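Local coordinates for protein EmGH1 (Erythrobacter marinus, PDB 5Z87) that probably hydrolyses beta-glucosidic bonds as a family 3 glycoside hydrolase and binds magnesium, at residues K436-H448 / F457-Y469. Residues are numbered along the deposited sequence; the frame is centred on the assembly and turned at random.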
loop_
_atom_site.group_PDB
_atom_site.type_symbol
_atom_site.label_atom_id
_atom_site.label_comp_id
_atom_site.label_asym_id
_atom_site.label_seq_id
_atom_site.Cartn_x
_atom_site.Cartn_y
_atom_site.Cartn_z
ATOM N N LYS A 436 -36.934 -6.866 30.883
ATOM C CA LYS A 436 -36.329 -8.104 30.392
ATOM C C LYS A 436 -35.387 -7.789 29.237
ATOM O O LYS A 436 -35.836 -7.418 28.148
ATOM C CB LYS A 436 -37.395 -9.105 29.961
ATOM C CG LYS A 436 -36.864 -10.513 29.771
ATOM C CD LYS A 436 -37.955 -11.456 29.283
ATOM C CE LYS A 436 -37.517 -12.908 29.400
ATOM N NZ LYS A 436 -37.240 -13.532 28.072
ATOM N N MET A 437 -34.086 -7.970 29.465
ATOM C CA MET A 437 -33.052 -7.662 28.484
ATOM C C MET A 437 -32.502 -8.942 27.872
ATOM O O MET A 437 -32.114 -9.863 28.598
ATOM C CB MET A 437 -31.922 -6.864 29.131
ATOM C CG MET A 437 -30.658 -6.814 28.291
ATOM S SD MET A 437 -29.224 -6.230 29.206
ATOM C CE MET A 437 -29.684 -4.583 29.713
ATOM N N LEU A 438 -32.480 -9.000 26.540
ATOM C CA LEU A 438 -31.821 -10.080 25.814
ATOM C C LEU A 438 -30.371 -9.691 25.538
ATOM O O LEU A 438 -30.115 -8.656 24.914
ATOM C CB LEU A 438 -32.531 -10.368 24.496
ATOM C CG LEU A 438 -31.769 -11.291 23.537
ATOM C CD1 LEU A 438 -31.695 -12.714 24.085
ATOM C CD2 LEU A 438 -32.378 -11.280 22.150
ATOM N N VAL A 439 -29.432 -10.508 26.011
ATOM C CA VAL A 439 -28.013 -10.361 25.700
ATOM C C VAL A 439 -27.663 -11.446 24.694
ATOM O O VAL A 439 -27.757 -12.638 25.006
ATOM C CB VAL A 439 -27.145 -10.466 26.966
ATOM C CG1 VAL A 439 -25.667 -10.307 26.628
ATOM C CG2 VAL A 439 -27.563 -9.409 27.977
ATOM N N VAL A 440 -27.271 -11.041 23.482
ATOM C CA VAL A 440 -27.184 -11.949 22.342
ATOM C C VAL A 440 -25.958 -11.622 21.496
ATOM O O VAL A 440 -25.579 -10.455 21.345
ATOM C CB VAL A 440 -28.472 -11.869 21.494
ATOM C CG1 VAL A 440 -28.828 -10.417 21.259
ATOM C CG2 VAL A 440 -28.306 -12.585 20.162
ATOM N N GLY A 441 -25.352 -12.668 20.922
ATOM C CA GLY A 441 -24.260 -12.510 19.988
ATOM C C GLY A 441 -23.074 -13.417 20.264
ATOM O O GLY A 441 -22.910 -13.964 21.362
ATOM N N PRO A 442 -22.209 -13.586 19.263
ATOM C CA PRO A 442 -21.069 -14.504 19.431
ATOM C C PRO A 442 -20.109 -14.092 20.538
ATOM O O PRO A 442 -19.409 -14.956 21.076
ATOM C CB PRO A 442 -20.392 -14.481 18.056
ATOM C CG PRO A 442 -20.795 -13.160 17.459
ATOM C CD PRO A 442 -22.200 -12.921 17.949
ATOM N N ASN A 443 -20.080 -12.821 20.938
ATOM C CA ASN A 443 -19.158 -12.377 21.975
ATOM C C ASN A 443 -19.860 -11.983 23.269
ATOM O O ASN A 443 -19.346 -11.156 24.026
ATOM C CB ASN A 443 -18.300 -11.226 21.458
ATOM C CG ASN A 443 -17.377 -11.668 20.349
ATOM O OD1 ASN A 443 -17.128 -12.870 20.188
ATOM N ND2 ASN A 443 -16.893 -10.714 19.551
ATOM N N ALA A 444 -21.022 -12.576 23.554
ATOM C CA ALA A 444 -21.740 -12.223 24.776
ATOM C C ALA A 444 -21.310 -13.081 25.959
ATOM O O ALA A 444 -20.942 -12.548 27.013
ATOM C CB ALA A 444 -23.257 -12.344 24.569
ATOM N N ALA A 445 -21.347 -14.403 25.792
ATOM C CA ALA A 445 -21.143 -15.345 26.885
ATOM C C ALA A 445 -19.682 -15.713 27.092
ATOM O O ALA A 445 -19.320 -16.191 28.170
ATOM C CB ALA A 445 -21.949 -16.622 26.626
ATOM N N SER A 446 -18.855 -15.510 26.081
ATOM C CA SER A 446 -17.428 -15.778 26.117
ATOM C C SER A 446 -16.643 -14.551 26.584
ATOM O O SER A 446 -17.031 -13.403 26.342
ATOM C CB SER A 446 -16.968 -16.225 24.722
ATOM O OG SER A 446 -17.688 -15.539 23.690
ATOM N N VAL A 447 -15.542 -14.811 27.290
ATOM C CA VAL A 447 -14.577 -13.766 27.621
ATOM C C VAL A 447 -13.624 -13.598 26.441
ATOM O O VAL A 447 -13.186 -14.582 25.837
ATOM C CB VAL A 447 -13.813 -14.120 28.912
ATOM C CG1 VAL A 447 -12.811 -13.040 29.261
ATOM C CG2 VAL A 447 -14.781 -14.331 30.072
ATOM N N HIS A 448 -13.297 -12.357 26.090
ATOM C CA HIS A 448 -12.341 -12.119 25.015
ATOM C C HIS A 448 -11.276 -11.150 25.486
ATOM O O HIS A 448 -11.571 -9.995 25.820
ATOM C CB HIS A 448 -13.043 -11.638 23.755
ATOM C CG HIS A 448 -13.849 -12.720 23.120
ATOM N ND1 HIS A 448 -13.285 -13.678 22.304
ATOM C CD2 HIS A 448 -15.151 -13.066 23.264
ATOM C CE1 HIS A 448 -14.221 -14.533 21.924
ATOM N NE2 HIS A 448 -15.361 -14.184 22.492
ATOM N N PHE A 457 -9.077 -18.196 28.758
ATOM C CA PHE A 457 -9.325 -16.849 29.258
ATOM C C PHE A 457 -10.104 -16.901 30.560
ATOM O O PHE A 457 -11.011 -17.717 30.723
ATOM C CB PHE A 457 -10.118 -16.024 28.235
ATOM C CG PHE A 457 -9.428 -15.844 26.912
ATOM C CD1 PHE A 457 -8.046 -15.933 26.804
ATOM C CD2 PHE A 457 -10.168 -15.571 25.771
ATOM C CE1 PHE A 457 -7.416 -15.762 25.575
ATOM C CE2 PHE A 457 -9.549 -15.405 24.542
ATOM C CZ PHE A 457 -8.170 -15.496 24.445
ATOM N N VAL A 458 -9.762 -15.997 31.473
ATOM C CA VAL A 458 -10.429 -15.851 32.759
ATOM C C VAL A 458 -10.871 -14.401 32.886
ATOM O O VAL A 458 -10.030 -13.495 32.886
ATOM C CB VAL A 458 -9.500 -16.229 33.931
ATOM C CG1 VAL A 458 -10.201 -16.015 35.266
ATOM C CG2 VAL A 458 -9.017 -17.674 33.804
ATOM N N GLY A 459 -12.175 -14.176 33.008
ATOM C CA GLY A 459 -12.655 -12.818 33.185
ATOM C C GLY A 459 -14.164 -12.754 33.182
ATOM O O GLY A 459 -14.852 -13.778 33.219
ATOM N N VAL A 460 -14.671 -11.526 33.141
ATOM C CA VAL A 460 -16.103 -11.258 33.242
ATOM C C VAL A 460 -16.627 -10.921 31.853
ATOM O O VAL A 460 -16.370 -9.831 31.331
ATOM C CB VAL A 460 -16.396 -10.125 34.234
ATOM C CG1 VAL A 460 -17.865 -9.788 34.214
ATOM C CG2 VAL A 460 -15.965 -10.529 35.640
ATOM N N SER A 461 -17.386 -11.842 31.260
ATOM C CA SER A 461 -17.953 -11.623 29.939
ATOM C C SER A 461 -19.018 -10.525 29.986
ATOM O O SER A 461 -19.467 -10.093 31.053
ATOM C CB SER A 461 -18.577 -12.909 29.393
ATOM O OG SER A 461 -19.766 -13.234 30.101
ATOM N N ALA A 462 -19.432 -10.078 28.795
ATOM C CA ALA A 462 -20.505 -9.092 28.707
ATOM C C ALA A 462 -21.782 -9.621 29.355
ATOM O O ALA A 462 -22.421 -8.925 30.152
ATOM C CB ALA A 462 -20.747 -8.709 27.241
ATOM N N LEU A 463 -22.144 -10.873 29.049
ATOM C CA LEU A 463 -23.319 -11.503 29.658
ATOM C C LEU A 463 -23.232 -11.488 31.181
ATOM O O LEU A 463 -24.123 -10.973 31.869
ATOM C CB LEU A 463 -23.455 -12.941 29.155
ATOM C CG LEU A 463 -24.577 -13.748 29.805
ATOM C CD1 LEU A 463 -25.945 -13.200 29.353
ATOM C CD2 LEU A 463 -24.446 -15.239 29.502
ATOM N N GLU A 464 -22.150 -12.049 31.723
ATOM C CA GLU A 464 -21.971 -12.102 33.169
ATOM C C GLU A 464 -22.015 -10.713 33.789
ATOM O O GLU A 464 -22.601 -10.519 34.862
ATOM C CB GLU A 464 -20.649 -12.794 33.499
ATOM C CG GLU A 464 -20.487 -13.111 34.975
ATOM C CD GLU A 464 -19.092 -13.594 35.325
ATOM O OE1 GLU A 464 -18.601 -14.562 34.685
ATOM O OE2 GLU A 464 -18.484 -12.988 36.236
ATOM N N GLY A 465 -21.399 -9.730 33.135
ATOM C CA GLY A 465 -21.428 -8.383 33.676
ATOM C C GLY A 465 -22.833 -7.814 33.721
ATOM O O GLY A 465 -23.205 -7.124 34.673
ATOM N N LEU A 466 -23.632 -8.109 32.702
ATOM C CA LEU A 466 -25.008 -7.633 32.669
ATOM C C LEU A 466 -25.908 -8.426 33.621
ATOM O O LEU A 466 -26.800 -7.850 34.257
ATOM C CB LEU A 466 -25.526 -7.688 31.233
ATOM C CG LEU A 466 -25.098 -6.473 30.407
ATOM C CD1 LEU A 466 -25.431 -6.683 28.941
ATOM C CD2 LEU A 466 -25.734 -5.180 30.946
ATOM N N GLN A 467 -25.687 -9.741 33.741
ATOM C CA GLN A 467 -26.429 -10.526 34.726
ATOM C C GLN A 467 -26.220 -9.981 36.133
ATOM O O GLN A 467 -27.178 -9.815 36.896
ATOM C CB GLN A 467 -26.005 -11.986 34.668
ATOM C CG GLN A 467 -26.543 -12.760 33.487
ATOM C CD GLN A 467 -25.807 -14.084 33.330
ATOM O OE1 GLN A 467 -24.686 -14.238 33.820
ATOM N NE2 GLN A 467 -26.427 -15.037 32.653
ATOM N N ALA A 468 -24.968 -9.693 36.494
ATOM C CA ALA A 468 -24.693 -9.162 37.824
ATOM C C ALA A 468 -25.317 -7.793 38.012
ATOM O O ALA A 468 -25.744 -7.458 39.123
ATOM C CB ALA A 468 -23.190 -9.086 38.070
ATOM N N TYR A 469 -25.372 -6.991 36.946
ATOM C CA TYR A 469 -26.015 -5.688 37.037
ATOM C C TYR A 469 -27.524 -5.830 37.198
ATOM O O TYR A 469 -28.145 -5.100 37.979
ATOM C CB TYR A 469 -25.684 -4.849 35.803
ATOM C CG TYR A 469 -25.928 -3.383 36.035
ATOM C CD1 TYR A 469 -27.197 -2.841 35.883
ATOM C CD2 TYR A 469 -24.896 -2.539 36.430
ATOM C CE1 TYR A 469 -27.430 -1.500 36.108
ATOM C CE2 TYR A 469 -25.118 -1.194 36.648
ATOM C CZ TYR A 469 -26.395 -0.685 36.496
ATOM O OH TYR A 469 -26.642 0.649 36.718
HETATM O O HOH W 1 -17.947 -10.697 26.450
HETATM O O HOH W 2 -21.035 -15.986 30.505
#
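Val439 meets two leucines of helix 462-469 with different branches. Its CG2 reaches Leu466 CD1 at 3.6 Å, while its CG1 lies 4.0 Å from Leu463 CD1. With CG1 anti to the backbone N (chi1 -180°) and CG2 beside that N, the first methyl is turned to Leu463 and the second to Leu466. Leu466 CD1 is shared, for Met437 SD lies 3.8 Å from it, the methionine chain crossing the leucine at about a right angle. Leu463 forks likewise: CD1 goes to the strand and CD2 to Ala445 CB. The axes of segments 436-440 and 462-469 run nearly antiparallel (164°), as expected for the first half of the beta-alpha-beta unit completed by strand 476-480 in the glycosyl hydrolase family 3 C-terminal domain. At the helix start, Leu463 N donates to Ala444 O (2.9 Å), nearly straight at the hydrogen but 38° out of the carbonyl plane. Ser461 is the N-cap: its OG accepts from Glu464 N at 3.1 Å. One water accepts a hydrogen bond from Ala462 N and donates to Asn443 O and Ser446 O, bridging loop and helix. Just ahead of the cap, Val447 CG2 packs tightly on Gly459 O (3.2 Å), and Val447 O sits at the edge of the Phe457 ring, 3.2 Å from CD2; Asn493 donates a hydrogen bond to that same oxygen.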